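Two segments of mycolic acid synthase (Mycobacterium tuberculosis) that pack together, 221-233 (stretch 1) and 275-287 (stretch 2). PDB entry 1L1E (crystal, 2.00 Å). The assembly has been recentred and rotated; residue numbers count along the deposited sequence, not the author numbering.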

# COMPACT_ATOMS: atom_id res chain seq x y z
N ARG A 221 15.25 13.06 4.59
CA ARG A 221 15.45 13.86 3.41
C ARG A 221 14.65 13.13 2.31
O ARG A 221 14.86 11.94 2.08
CB ARG A 221 16.93 13.92 3.05
CG ARG A 221 17.77 14.72 4.05
CD ARG A 221 19.26 14.60 3.77
NE ARG A 221 19.73 13.23 3.87
CZ ARG A 221 20.18 12.51 2.84
NH1 ARG A 221 20.21 13.05 1.63
NH2 ARG A 221 20.58 11.26 3.02
N VAL A 222 13.72 13.83 1.68
CA VAL A 222 12.93 13.25 0.61
C VAL A 222 13.76 13.38 -0.65
O VAL A 222 13.76 14.43 -1.29
CB VAL A 222 11.60 13.99 0.42
CG1 VAL A 222 10.81 13.36 -0.71
CG2 VAL A 222 10.82 13.96 1.72
N THR A 223 14.45 12.31 -1.02
CA THR A 223 15.32 12.32 -2.19
C THR A 223 14.68 11.96 -3.54
O THR A 223 15.29 12.16 -4.60
CB THR A 223 16.53 11.40 -1.98
OG1 THR A 223 16.08 10.08 -1.68
CG2 THR A 223 17.39 11.91 -0.81
N ALA A 224 13.46 11.43 -3.50
CA ALA A 224 12.76 11.05 -4.73
C ALA A 224 11.26 10.90 -4.53
O ALA A 224 10.79 10.51 -3.45
CB ALA A 224 13.35 9.75 -5.29
N VAL A 225 10.50 11.24 -5.56
CA VAL A 225 9.05 11.10 -5.53
C VAL A 225 8.60 10.68 -6.92
O VAL A 225 9.09 11.20 -7.93
CB VAL A 225 8.32 12.42 -5.18
CG1 VAL A 225 6.86 12.12 -4.84
CG2 VAL A 225 9.01 13.13 -4.04
N GLN A 226 7.68 9.73 -6.98
CA GLN A 226 7.17 9.24 -8.25
C GLN A 226 5.68 9.08 -8.14
O GLN A 226 5.20 8.46 -7.20
CB GLN A 226 7.82 7.89 -8.61
CG GLN A 226 7.18 7.19 -9.82
CD GLN A 226 8.05 6.04 -10.34
OE1 GLN A 226 9.03 5.66 -9.71
NE2 GLN A 226 7.68 5.48 -11.50
N SER A 227 4.94 9.65 -9.09
CA SER A 227 3.49 9.52 -9.07
C SER A 227 3.06 8.35 -9.96
O SER A 227 3.66 8.10 -11.00
CB SER A 227 2.83 10.81 -9.56
OG SER A 227 3.26 11.12 -10.86
N LEU A 228 2.02 7.64 -9.53
CA LEU A 228 1.51 6.49 -10.28
C LEU A 228 0.01 6.65 -10.51
O LEU A 228 -0.72 5.66 -10.63
CB LEU A 228 1.77 5.21 -9.48
CG LEU A 228 3.24 4.84 -9.33
CD1 LEU A 228 3.37 3.67 -8.37
CD2 LEU A 228 3.82 4.48 -10.70
N GLN A 229 -0.44 7.89 -10.57
CA GLN A 229 -1.85 8.21 -10.75
C GLN A 229 -2.65 7.30 -11.68
O GLN A 229 -3.63 6.67 -11.25
CB GLN A 229 -1.98 9.67 -11.20
CG GLN A 229 -3.41 10.19 -11.25
CD GLN A 229 -3.44 11.68 -11.49
OE1 GLN A 229 -2.94 12.17 -12.51
NE2 GLN A 229 -4.02 12.43 -10.55
N LEU A 230 -2.24 7.24 -12.95
CA LEU A 230 -2.97 6.45 -13.94
C LEU A 230 -2.83 4.94 -13.77
O LEU A 230 -3.63 4.17 -14.30
CB LEU A 230 -2.55 6.86 -15.36
CG LEU A 230 -2.76 8.35 -15.69
CD1 LEU A 230 -2.39 8.62 -17.15
CD2 LEU A 230 -4.21 8.76 -15.43
N HIS A 231 -1.81 4.50 -13.05
CA HIS A 231 -1.64 3.07 -12.82
C HIS A 231 -2.68 2.62 -11.81
O HIS A 231 -3.14 1.48 -11.83
CB HIS A 231 -0.22 2.77 -12.32
CG HIS A 231 0.85 3.05 -13.33
ND1 HIS A 231 1.19 2.17 -14.34
CD2 HIS A 231 1.63 4.15 -13.52
CE1 HIS A 231 2.13 2.70 -15.09
NE2 HIS A 231 2.42 3.90 -14.62
N TYR A 232 -3.07 3.52 -10.91
CA TYR A 232 -4.07 3.13 -9.92
C TYR A 232 -5.44 3.03 -10.55
O TYR A 232 -6.22 2.15 -10.20
CB TYR A 232 -4.08 4.11 -8.73
CG TYR A 232 -4.77 3.55 -7.51
CD1 TYR A 232 -4.69 2.19 -7.20
CD2 TYR A 232 -5.48 4.38 -6.64
CE1 TYR A 232 -5.28 1.67 -6.06
CE2 TYR A 232 -6.08 3.87 -5.49
CZ TYR A 232 -5.98 2.51 -5.21
OH TYR A 232 -6.57 2.00 -4.07
N ALA A 233 -5.74 3.93 -11.49
CA ALA A 233 -7.02 3.91 -12.17
C ALA A 233 -7.22 2.55 -12.87
O ALA A 233 -8.29 1.96 -12.79
CB ALA A 233 -7.08 5.04 -13.21
N GLN A 275 -9.46 11.24 -13.27
CA GLN A 275 -9.78 12.65 -13.47
C GLN A 275 -8.86 13.56 -12.67
O GLN A 275 -9.01 14.78 -12.70
CB GLN A 275 -11.23 12.93 -13.08
CG GLN A 275 -12.25 12.17 -13.92
CD GLN A 275 -13.64 12.26 -13.35
OE1 GLN A 275 -14.26 13.33 -13.33
NE2 GLN A 275 -14.16 11.14 -12.88
N GLY A 276 -7.91 12.96 -11.95
CA GLY A 276 -6.95 13.73 -11.18
C GLY A 276 -7.35 14.26 -9.82
O GLY A 276 -6.66 15.13 -9.29
N TYR A 277 -8.44 13.76 -9.24
CA TYR A 277 -8.89 14.20 -7.92
C TYR A 277 -8.01 13.67 -6.80
O TYR A 277 -7.97 14.23 -5.70
CB TYR A 277 -10.33 13.77 -7.67
CG TYR A 277 -11.33 14.55 -8.48
CD1 TYR A 277 -11.62 14.21 -9.79
CD2 TYR A 277 -11.95 15.68 -7.94
CE1 TYR A 277 -12.52 14.96 -10.56
CE2 TYR A 277 -12.83 16.44 -8.69
CZ TYR A 277 -13.11 16.08 -9.99
OH TYR A 277 -14.01 16.84 -10.72
N THR A 278 -7.32 12.57 -7.08
CA THR A 278 -6.43 11.96 -6.10
C THR A 278 -5.21 11.39 -6.83
O THR A 278 -5.24 11.24 -8.05
CB THR A 278 -7.15 10.84 -5.31
OG1 THR A 278 -7.61 9.82 -6.21
CG2 THR A 278 -8.36 11.41 -4.59
N ASP A 279 -4.14 11.09 -6.10
CA ASP A 279 -2.92 10.57 -6.71
C ASP A 279 -2.31 9.50 -5.79
O ASP A 279 -2.78 9.29 -4.67
CB ASP A 279 -1.92 11.71 -6.91
CG ASP A 279 -0.95 11.47 -8.08
OD1 ASP A 279 -0.44 10.35 -8.23
OD2 ASP A 279 -0.70 12.43 -8.84
N VAL A 280 -1.28 8.83 -6.29
CA VAL A 280 -0.56 7.81 -5.51
C VAL A 280 0.92 8.09 -5.76
O VAL A 280 1.38 8.08 -6.90
CB VAL A 280 -0.89 6.38 -5.97
CG1 VAL A 280 0.06 5.39 -5.29
CG2 VAL A 280 -2.32 6.04 -5.60
N ASP A 281 1.65 8.34 -4.68
CA ASP A 281 3.07 8.66 -4.76
C ASP A 281 3.96 7.69 -3.99
O ASP A 281 3.54 7.10 -2.99
CB ASP A 281 3.32 10.07 -4.20
CG ASP A 281 3.06 11.18 -5.22
OD1 ASP A 281 2.54 10.91 -6.32
OD2 ASP A 281 3.37 12.35 -4.90
N GLN A 282 5.18 7.54 -4.47
CA GLN A 282 6.16 6.70 -3.81
C GLN A 282 7.24 7.69 -3.39
O GLN A 282 7.86 8.34 -4.24
CB GLN A 282 6.76 5.66 -4.77
CG GLN A 282 5.82 4.52 -5.20
CD GLN A 282 6.59 3.26 -5.62
OE1 GLN A 282 7.74 3.33 -6.06
NE2 GLN A 282 5.95 2.09 -5.48
N PHE A 283 7.44 7.82 -2.08
CA PHE A 283 8.44 8.73 -1.55
C PHE A 283 9.66 7.96 -1.09
O PHE A 283 9.55 7.01 -0.31
CB PHE A 283 7.91 9.50 -0.34
CG PHE A 283 6.69 10.33 -0.61
CD1 PHE A 283 5.43 9.77 -0.54
CD2 PHE A 283 6.80 11.69 -0.90
CE1 PHE A 283 4.28 10.54 -0.74
CE2 PHE A 283 5.67 12.47 -1.11
CZ PHE A 283 4.41 11.90 -1.03
N THR A 284 10.83 8.35 -1.59
CA THR A 284 12.04 7.71 -1.16
C THR A 284 12.61 8.65 -0.11
O THR A 284 12.87 9.82 -0.40
CB THR A 284 13.04 7.53 -2.31
OG1 THR A 284 12.44 6.73 -3.34
CG2 THR A 284 14.29 6.81 -1.80
N LEU A 285 12.77 8.15 1.10
CA LEU A 285 13.29 8.96 2.20
C LEU A 285 14.59 8.39 2.75
O LEU A 285 14.67 7.20 3.08
CB LEU A 285 12.25 9.03 3.31
CG LEU A 285 10.81 9.26 2.86
CD1 LEU A 285 9.90 9.16 4.06
CD2 LEU A 285 10.66 10.60 2.18
N GLU A 286 15.61 9.23 2.84
CA GLU A 286 16.91 8.80 3.35
C GLU A 286 17.16 9.37 4.75
O GLU A 286 16.91 10.55 5.00
CB GLU A 286 18.03 9.24 2.42
CG GLU A 286 18.07 8.47 1.11
CD GLU A 286 19.30 8.81 0.29
OE1 GLU A 286 20.40 8.83 0.87
OE2 GLU A 286 19.16 9.04 -0.93
N LYS A 287 17.64 8.53 5.66
CA LYS A 287 17.92 8.97 7.02
C LYS A 287 19.06 9.97 7.02
O LYS A 287 19.84 10.02 6.07
CB LYS A 287 18.28 7.76 7.90
CG LYS A 287 18.64 8.13 9.34
CD LYS A 287 18.58 6.92 10.27
CE LYS A 287 18.85 7.34 11.71
NZ LYS A 287 18.50 6.29 12.71

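Strands 221-227 and 279-286 lie side by side and antiparallel, their axes 4.6 Å apart at closest approach. Backbone hydrogen bonds pair them in register. Arg221 and Glu286 bond both ways: Arg221 N to Glu286 O at 3.0 Å, and Glu286 N to Arg221 O at 2.9 Å. Gln226 and Gln282 do the same, with Gln226 N to Gln282 O at 3.1 Å and Gln282 N to Gln226 O at 2.9 Å. Between these pairs the register slips by one residue, a beta bulge. Thr223 is the extra residue, and its CA-to-CB bond points toward the other strand. Thr284 O receives a weak bond from Thr223 N (3.0 Å). Beyond the bulge, Thr284 N bonds Ala224 O at 2.9 Å.

Val222, Val225, Phe283 and Leu285 share one face. Val222 packs against two larger side chains: its CG2 lies 3.4 Å from Leu285 CD2, and its CG1 lies 4.3 Å from Phe283 CD2, at the ring edge. Val225 CG1 meets the same ring at CE2, 3.9 Å away.

On the other face Ala224 is small, and Thr284 comes close: Ala224 CB to Thr284 OG1 is 3.7 Å. At one end opposite charges meet. Arg221 NH2 forms a salt bridge with Glu286 OE1 at 3.2 Å, and NH2 also makes a weak bond to Lys287 O at 3.4 Å.

At the other end stretch 1 turns into a helix. Leu228, at the N-cap position, still bonds across from its N to Val280 O (2.7 Å). Gln229 reaches along stretch 2, and its NE2 bonds Thr278 O at 3.0 Å, nearly straight. The same NE2 lies 3.3 Å from Gly276 CA. An ideal CB on Gly276 would lie 3.8 Å from that NE2. One helical turn on, Tyr232 CD2 packs against Val280 CG2 at 3.7 Å.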